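Local coordinates for ribonucleoside-diphosphate reductase (Pseudomonas aeruginosa, PDB 5IM3), which probably reduces ribonucleoside diphosphates to the 2'-deoxyribonucleotides needed for DNA synthesis, and has been seen to bind dATP as an allosteric effector, including at an N-terminal ATP cone, at residues A[489-494]-A[542-547]; A[663-668]-A[864-869]; A[770-775]-A[781-786]. All coordinates share one frame; numbering follows the deposited sequence.

Contact 1 of 3, residues A[489-494]-A[542-547]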
# COMPACT_ATOMS: atom_id res chain seq x y z
N ASP A 489 -5.97 26.29 27.27
CA ASP A 489 -7.30 25.69 27.29
C ASP A 489 -8.11 26.10 26.07
O ASP A 489 -8.88 25.30 25.53
CB ASP A 489 -8.04 26.10 28.57
CG ASP A 489 -7.65 25.25 29.77
OD1 ASP A 489 -6.70 24.45 29.66
OD2 ASP A 489 -8.31 25.37 30.82
N LEU A 490 -7.94 27.35 25.62
CA LEU A 490 -8.76 27.85 24.52
C LEU A 490 -8.56 27.03 23.26
O LEU A 490 -9.52 26.80 22.51
CB LEU A 490 -8.44 29.32 24.26
CG LEU A 490 -9.32 30.05 23.24
CD1 LEU A 490 -10.76 30.10 23.71
CD2 LEU A 490 -8.79 31.45 23.00
N PHE A 491 -7.34 26.57 23.01
CA PHE A 491 -7.10 25.74 21.83
C PHE A 491 -7.91 24.45 21.90
O PHE A 491 -8.58 24.07 20.94
CB PHE A 491 -5.61 25.42 21.69
CG PHE A 491 -5.32 24.43 20.60
CD1 PHE A 491 -5.33 24.81 19.26
CD2 PHE A 491 -5.04 23.11 20.90
CE1 PHE A 491 -5.07 23.89 18.26
CE2 PHE A 491 -4.78 22.19 19.90
CZ PHE A 491 -4.79 22.58 18.58
N MET A 492 -7.87 23.77 23.05
CA MET A 492 -8.67 22.56 23.22
C MET A 492 -10.15 22.87 23.09
O MET A 492 -10.91 22.07 22.53
CB MET A 492 -8.37 21.92 24.57
CG MET A 492 -6.92 21.52 24.78
SD MET A 492 -6.31 20.34 23.56
CE MET A 492 -7.45 18.97 23.81
N LYS A 493 -10.59 24.02 23.61
CA LYS A 493 -11.98 24.43 23.42
C LYS A 493 -12.33 24.52 21.94
O LYS A 493 -13.41 24.09 21.51
CB LYS A 493 -12.24 25.77 24.10
CG LYS A 493 -12.27 25.72 25.62
CD LYS A 493 -12.64 27.09 26.19
CE LYS A 493 -12.75 27.06 27.71
NZ LYS A 493 -13.13 28.40 28.26
N ARG A 494 -11.42 25.07 21.13
CA ARG A 494 -11.67 25.18 19.70
C ARG A 494 -11.66 23.82 19.02
O ARG A 494 -12.36 23.62 18.02
CB ARG A 494 -10.64 26.12 19.06
CG ARG A 494 -10.68 27.55 19.58
CD ARG A 494 -11.88 28.32 19.04
NE ARG A 494 -11.98 29.66 19.61
CZ ARG A 494 -11.31 30.73 19.17
NH1 ARG A 494 -10.49 30.62 18.13
NH2 ARG A 494 -11.47 31.90 19.76
N VAL A 542 -5.87 28.71 10.93
CA VAL A 542 -5.98 27.29 10.65
C VAL A 542 -7.21 26.76 11.37
O VAL A 542 -7.81 27.44 12.21
CB VAL A 542 -4.72 26.51 11.08
CG1 VAL A 542 -3.49 27.05 10.37
CG2 VAL A 542 -4.53 26.59 12.60
N GLN A 543 -7.60 25.54 11.02
CA GLN A 543 -8.62 24.84 11.77
C GLN A 543 -7.99 24.16 12.98
O GLN A 543 -6.98 23.46 12.84
CB GLN A 543 -9.34 23.81 10.89
CG GLN A 543 -10.17 24.43 9.78
CD GLN A 543 -11.16 25.45 10.30
OE1 GLN A 543 -12.13 25.10 10.99
NE2 GLN A 543 -10.92 26.72 10.00
N ALA A 544 -8.57 24.37 14.16
CA ALA A 544 -8.01 23.79 15.37
C ALA A 544 -7.90 22.27 15.25
O ALA A 544 -6.89 21.69 15.67
CB ALA A 544 -8.87 24.17 16.58
N LYS A 545 -8.92 21.62 14.69
CA LYS A 545 -8.88 20.17 14.53
C LYS A 545 -7.71 19.74 13.65
O LYS A 545 -7.11 18.69 13.88
CB LYS A 545 -10.20 19.68 13.93
CG LYS A 545 -11.19 19.12 14.95
CD LYS A 545 -12.55 18.86 14.31
CE LYS A 545 -13.43 17.99 15.19
NZ LYS A 545 -13.04 16.55 15.13
N ASP A 546 -7.38 20.54 12.64
CA ASP A 546 -6.29 20.18 11.73
C ASP A 546 -4.94 20.26 12.43
O ASP A 546 -4.08 19.39 12.24
CB ASP A 546 -6.31 21.08 10.50
CG ASP A 546 -7.53 20.87 9.63
OD1 ASP A 546 -8.21 19.83 9.79
OD2 ASP A 546 -7.81 21.73 8.77
N LEU A 547 -4.73 21.29 13.24
CA LEU A 547 -3.48 21.39 13.98
C LEU A 547 -3.41 20.33 15.07
O LEU A 547 -2.36 19.73 15.31
CB LEU A 547 -3.33 22.80 14.58
CG LEU A 547 -2.01 23.11 15.28
CD1 LEU A 547 -0.84 22.97 14.32
CD2 LEU A 547 -2.05 24.51 15.88

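Contact 2 of 3, residues A[663-668]-A[864-869]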
# COMPACT_ATOMS: atom_id res chain seq x y z
N MET A 663 6.73 6.04 44.61
CA MET A 663 7.12 4.92 43.77
C MET A 663 6.63 3.63 44.41
O MET A 663 6.22 3.61 45.58
CB MET A 663 8.64 4.88 43.54
CG MET A 663 9.48 4.85 44.80
SD MET A 663 11.24 4.69 44.42
CE MET A 663 11.95 4.75 46.05
N GLY A 664 6.67 2.55 43.63
CA GLY A 664 6.12 1.29 44.08
C GLY A 664 4.61 1.21 44.03
O GLY A 664 4.02 0.37 44.71
N PHE A 665 3.97 2.06 43.23
CA PHE A 665 2.51 2.08 43.18
C PHE A 665 1.96 0.77 42.64
O PHE A 665 1.05 0.17 43.23
CB PHE A 665 2.03 3.26 42.32
CG PHE A 665 0.53 3.42 42.31
CD1 PHE A 665 -0.10 4.15 43.31
CD2 PHE A 665 -0.24 2.84 41.32
CE1 PHE A 665 -1.48 4.30 43.30
CE2 PHE A 665 -1.61 2.99 41.31
CZ PHE A 665 -2.23 3.72 42.30
N GLN A 666 2.49 0.30 41.51
CA GLN A 666 2.03 -0.96 40.94
C GLN A 666 2.24 -2.10 41.92
O GLN A 666 1.36 -2.95 42.10
CB GLN A 666 2.76 -1.23 39.62
CG GLN A 666 2.53 -2.62 39.03
CD GLN A 666 1.12 -2.81 38.49
OE1 GLN A 666 0.89 -2.71 37.29
NE2 GLN A 666 0.18 -3.09 39.38
N ASP A 667 3.40 -2.13 42.59
CA ASP A 667 3.66 -3.17 43.58
C ASP A 667 2.74 -3.03 44.78
O ASP A 667 2.35 -4.04 45.38
CB ASP A 667 5.12 -3.12 44.01
CG ASP A 667 6.07 -3.55 42.91
OD1 ASP A 667 5.60 -3.84 41.79
OD2 ASP A 667 7.30 -3.59 43.16
N ALA A 668 2.37 -1.80 45.15
CA ALA A 668 1.40 -1.62 46.22
C ALA A 668 0.04 -2.17 45.84
O ALA A 668 -0.69 -2.69 46.68
CB ALA A 668 1.30 -0.14 46.60
N SER A 864 -5.73 11.57 37.08
CA SER A 864 -6.63 12.70 37.32
C SER A 864 -6.92 12.87 38.81
O SER A 864 -6.96 14.00 39.31
CB SER A 864 -7.93 12.51 36.55
OG SER A 864 -8.85 13.55 36.85
N ARG A 865 -7.14 11.77 39.52
CA ARG A 865 -7.48 11.89 40.94
C ARG A 865 -6.26 12.15 41.80
O ARG A 865 -6.37 12.79 42.85
CB ARG A 865 -8.20 10.63 41.41
CG ARG A 865 -9.67 10.62 41.03
CD ARG A 865 -10.10 9.23 40.68
NE ARG A 865 -11.49 9.15 40.24
CZ ARG A 865 -12.53 9.01 41.06
NH1 ARG A 865 -12.35 8.94 42.37
NH2 ARG A 865 -13.75 8.94 40.56
N ARG A 866 -5.09 11.66 41.39
CA ARG A 866 -3.87 12.02 42.10
C ARG A 866 -3.59 13.51 41.95
O ARG A 866 -3.15 14.16 42.90
CB ARG A 866 -2.69 11.19 41.58
CG ARG A 866 -2.68 9.76 42.08
CD ARG A 866 -1.41 9.03 41.67
NE ARG A 866 -1.33 8.87 40.23
CZ ARG A 866 -1.71 7.78 39.56
NH1 ARG A 866 -2.20 6.73 40.21
NH2 ARG A 866 -1.60 7.75 38.24
N GLN A 867 -3.86 14.07 40.77
CA GLN A 867 -3.59 15.47 40.50
C GLN A 867 -4.46 16.41 41.33
O GLN A 867 -4.15 17.60 41.43
CB GLN A 867 -3.79 15.77 39.01
CG GLN A 867 -3.29 17.14 38.57
CD GLN A 867 -1.83 17.36 38.92
OE1 GLN A 867 -0.93 16.80 38.29
NE2 GLN A 867 -1.58 18.19 39.93
N LYS A 868 -5.54 15.91 41.94
CA LYS A 868 -6.37 16.77 42.77
C LYS A 868 -5.62 17.22 44.01
O LYS A 868 -5.93 18.28 44.57
CB LYS A 868 -7.63 16.04 43.20
CG LYS A 868 -8.33 15.29 42.09
CD LYS A 868 -9.65 14.71 42.56
CE LYS A 868 -9.51 13.85 43.80
NZ LYS A 868 -10.82 13.34 44.28
N TRP A 869 -4.66 16.43 44.47
CA TRP A 869 -3.95 16.69 45.71
C TRP A 869 -2.54 17.19 45.50
O TRP A 869 -1.93 17.71 46.45
CB TRP A 869 -3.93 15.41 46.55
CG TRP A 869 -5.27 14.74 46.63
CD1 TRP A 869 -5.66 13.61 45.99
CD2 TRP A 869 -6.40 15.19 47.39
NE1 TRP A 869 -6.97 13.31 46.30
CE2 TRP A 869 -7.45 14.27 47.16
CE3 TRP A 869 -6.64 16.28 48.23
CZ2 TRP A 869 -8.70 14.40 47.75
CZ3 TRP A 869 -7.88 16.40 48.82
CH2 TRP A 869 -8.90 15.47 48.57

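Contact 3 of 3, residues A[770-775]-A[781-786]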
# COMPACT_ATOMS: atom_id res chain seq x y z
N ALA A 770 7.82 12.31 39.83
CA ALA A 770 8.82 12.24 38.79
C ALA A 770 9.18 10.79 38.49
O ALA A 770 8.89 9.90 39.29
CB ALA A 770 10.07 13.01 39.21
N PRO A 771 9.81 10.52 37.35
CA PRO A 771 10.32 9.17 37.12
C PRO A 771 11.33 8.79 38.20
O PRO A 771 11.97 9.65 38.81
CB PRO A 771 10.98 9.27 35.74
CG PRO A 771 10.30 10.44 35.08
CD PRO A 771 10.02 11.40 36.19
N THR A 772 11.46 7.49 38.43
CA THR A 772 12.26 6.97 39.53
C THR A 772 13.08 5.77 39.08
O THR A 772 13.25 4.80 39.82
CB THR A 772 11.39 6.57 40.72
OG1 THR A 772 10.55 5.47 40.35
CG2 THR A 772 10.53 7.74 41.18
N ALA A 773 13.58 5.81 37.84
CA ALA A 773 14.28 4.68 37.25
C ALA A 773 15.29 4.07 38.23
O ALA A 773 15.17 2.91 38.63
CB ALA A 773 14.98 5.12 35.97
N THR A 774 16.29 4.85 38.62
CA THR A 774 17.39 4.30 39.42
C THR A 774 16.93 3.97 40.84
O THR A 774 17.21 2.88 41.35
CB THR A 774 18.56 5.28 39.43
OG1 THR A 774 19.00 5.52 38.09
CG2 THR A 774 19.72 4.71 40.24
N ILE A 775 16.23 4.90 41.50
CA ILE A 775 15.95 4.74 42.92
C ILE A 775 14.89 3.66 43.17
O ILE A 775 14.86 3.09 44.26
CB ILE A 775 15.53 6.08 43.56
CG1 ILE A 775 14.26 6.63 42.90
CG2 ILE A 775 16.67 7.08 43.46
CD1 ILE A 775 13.77 7.92 43.54
N VAL A 781 11.46 -1.79 43.84
CA VAL A 781 10.03 -1.61 43.67
C VAL A 781 9.76 -1.16 42.24
O VAL A 781 10.67 -0.92 41.45
CB VAL A 781 9.44 -0.60 44.68
CG1 VAL A 781 9.66 -1.11 46.11
CG2 VAL A 781 10.07 0.78 44.49
N SER A 782 8.47 -1.04 41.91
CA SER A 782 8.07 -0.61 40.58
C SER A 782 8.28 0.89 40.39
O SER A 782 8.41 1.65 41.36
CB SER A 782 6.60 -0.97 40.32
OG SER A 782 5.76 -0.42 41.32
N GLN A 783 8.31 1.31 39.13
CA GLN A 783 8.60 2.70 38.80
C GLN A 783 7.41 3.60 39.10
O GLN A 783 6.30 3.37 38.61
CB GLN A 783 8.97 2.82 37.32
CG GLN A 783 10.05 1.86 36.85
CD GLN A 783 11.41 2.19 37.41
OE1 GLN A 783 11.58 3.22 38.07
NE2 GLN A 783 12.39 1.33 37.15
N SER A 784 7.65 4.64 39.91
CA SER A 784 6.68 5.69 40.23
C SER A 784 5.23 5.20 40.19
O SER A 784 4.80 4.47 41.09
CB SER A 784 6.87 6.88 39.28
OG SER A 784 6.78 6.48 37.93
N ILE A 785 4.47 5.61 39.17
CA ILE A 785 3.08 5.22 39.00
C ILE A 785 2.90 4.33 37.78
O ILE A 785 1.76 4.10 37.35
CB ILE A 785 2.16 6.45 38.91
CG1 ILE A 785 2.70 7.45 37.88
CG2 ILE A 785 2.02 7.11 40.27
CD1 ILE A 785 1.83 8.67 37.68
N GLU A 786 3.99 3.82 37.22
CA GLU A 786 3.91 3.06 35.98
C GLU A 786 3.27 1.70 36.23
O GLU A 786 3.59 1.03 37.22
CB GLU A 786 5.30 2.87 35.38
CG GLU A 786 6.01 4.16 34.99
CD GLU A 786 5.55 4.70 33.66
OE1 GLU A 786 5.05 3.91 32.83
OE2 GLU A 786 5.69 5.93 33.43

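Contact 1 of 3, residues A[489-494]-A[542-547]
This is a buried, apolar contact in which Phe-491 and Arg-494, on the helix 489-496, rest against Ala-544 and Leu-547 in the first turn of the helix 544-558. The backbones come nearest where the CA atoms of Arg-494 and Ala-544 lie 5.8 Å apart, and there the small Ala-544 side chain points at the partner helix. Its CB is 3.6 Å from CB of Arg-494. Phe-491 reaches the same place from one turn earlier. With CG anti to the backbone N (chi1 173°), its ring stretches out to the second helix, where CZ comes within 3.7 Å of the carbonyl O of Ala-544, the oxygen lying oblique to the ring. CE1 meets CD2 of Leu-547 at 3.9 Å, the two side chains crossing at roughly a right angle. Both helices belong to the connection between the neighbouring parallel strands 482-487 and 562-565 of the barrel domain. That connection is a beta-alpha-beta crossover, elaborated by the antiparallel pair 500-504 and 539-543. Gln-543 ends the latter strand and is also the N-cap of the second helix. Trp-501 of the pair meets Phe-491 edge-to-face, and Trp-548 and Met-551 also touch the ring. Of the Arg-494 side chain, CB makes the contact: the chain bends at chi2 (-74°) and leads the guanidinium away, where NH1 binds the carbonyl O of Ser-500 and forms a salt bridge with Glu-528.

Contact 2 of 3, residues A[663-668]-A[864-869]
Between Phe-665 and Arg-866 the guanidinium edge meets the face of the phenyl ring, and the two planes are 74° apart. NH1 of Arg-866 makes the approach, standing over one face but displaced toward the rim, 3.7 Å from CZ of Phe-665. The same nitrogen lies 3.9 Å from CE2 of Phe-665, so it sits above the outer end of the ring. CZ of Arg-866 is 5.1 Å from the ring centroid and 15° off the normal, a long cation-pi geometry that offers at most a weak attraction. Phe-665 opens the helix 665-672, directly after the barrel strand 659-663, with Gly-664 as its N-cap. Arg-866 lies on the helix 856-866, about 200 residues further along the chain but within the same barrel domain. The nearest CA atoms, those of Phe-665 and Arg-866, remain 11.9 Å apart, and the long side chains span the gap. The arginine is extended through CD, then turned at chi3 (-66°), which brings NH1 over the ring. Its NE is hydrogen-bonded to OE1 of Gln-874, which probably restricts rotation of the guanidinium, while Ala-685 and Met-689 of the helix 679-707 touch its side chain.

Contact 3 of 3, residues A[770-775]-A[781-786]
Gln-783, Ser-784 and Thr-772 bury the most surface here, and the hydroxyl of Thr-772 is the polar link among them. OG1 lies between the backbone N and the carbonyl carbon of its own residue (chi1 65°), turned toward the 781-786 loop. It accepts a hydrogen bond from N of Ser-784, 3.0 Å from that atom and with an N-H...O angle of 151°. Thr-772 occupies the N-cap position of the helix 773-779, yet its side chain makes no capping bond; its OG1 is turned to N of Ser-784. As in other class I large subunits, this helix start probably faces the substrate phosphates. Gln-783, bent at chi2, folds its amide back alongside the threonine, and its CD lies 3.8 Å from CA of Ala-773, against the start of the helix. OE1 is modelled only 2.9 Å from the carbonyl O of Thr-772, two acceptors, so the amide's O/N assignment is uncertain. A weak 3.4 Å bond from OG1 of Thr-772 to OE1 of Gln-783 is therefore doubtful. Ser-784 follows in a type II' beta turn, closed by the bond from N of Glu-786 to O of Gln-783 at 2.7 Å. The serine has positive phi (30°), as the second position of such a turn requires, and its CB packs 3.6 Å from O of Ala-770. The helix 773-779 connects the two segments, and their hydrogen bond ties its entrance to the loop that leaves it, while Thr-772 and Ile-775 rest on Ser-606 of the barrel strand 600-608 and on Met-663 of its parallel neighbour 659-663.

All three contacts lie in the barrel domain, but contact 1 stands apart, its centre about 31 Å from that of contact 2 and about 34 Å from that of contact 3. Contacts 1 and 2 are buried, the former helix-to-helix and apolar, the latter a single aromatic-arginine meeting between distant stretches of chain. Contact 3, partly buried and close to the centre of the chain, is local and rests on one good backbone-to-hydroxyl hydrogen bond. Contacts 2 and 3 adjoin: N of Gly-664 lies 3.0 Å from O of Ser-782, a probable hydrogen bond, and CB of Phe-665 packs on O of Ser-784. The loop 781-786 thus borders the start of the helix 665-672.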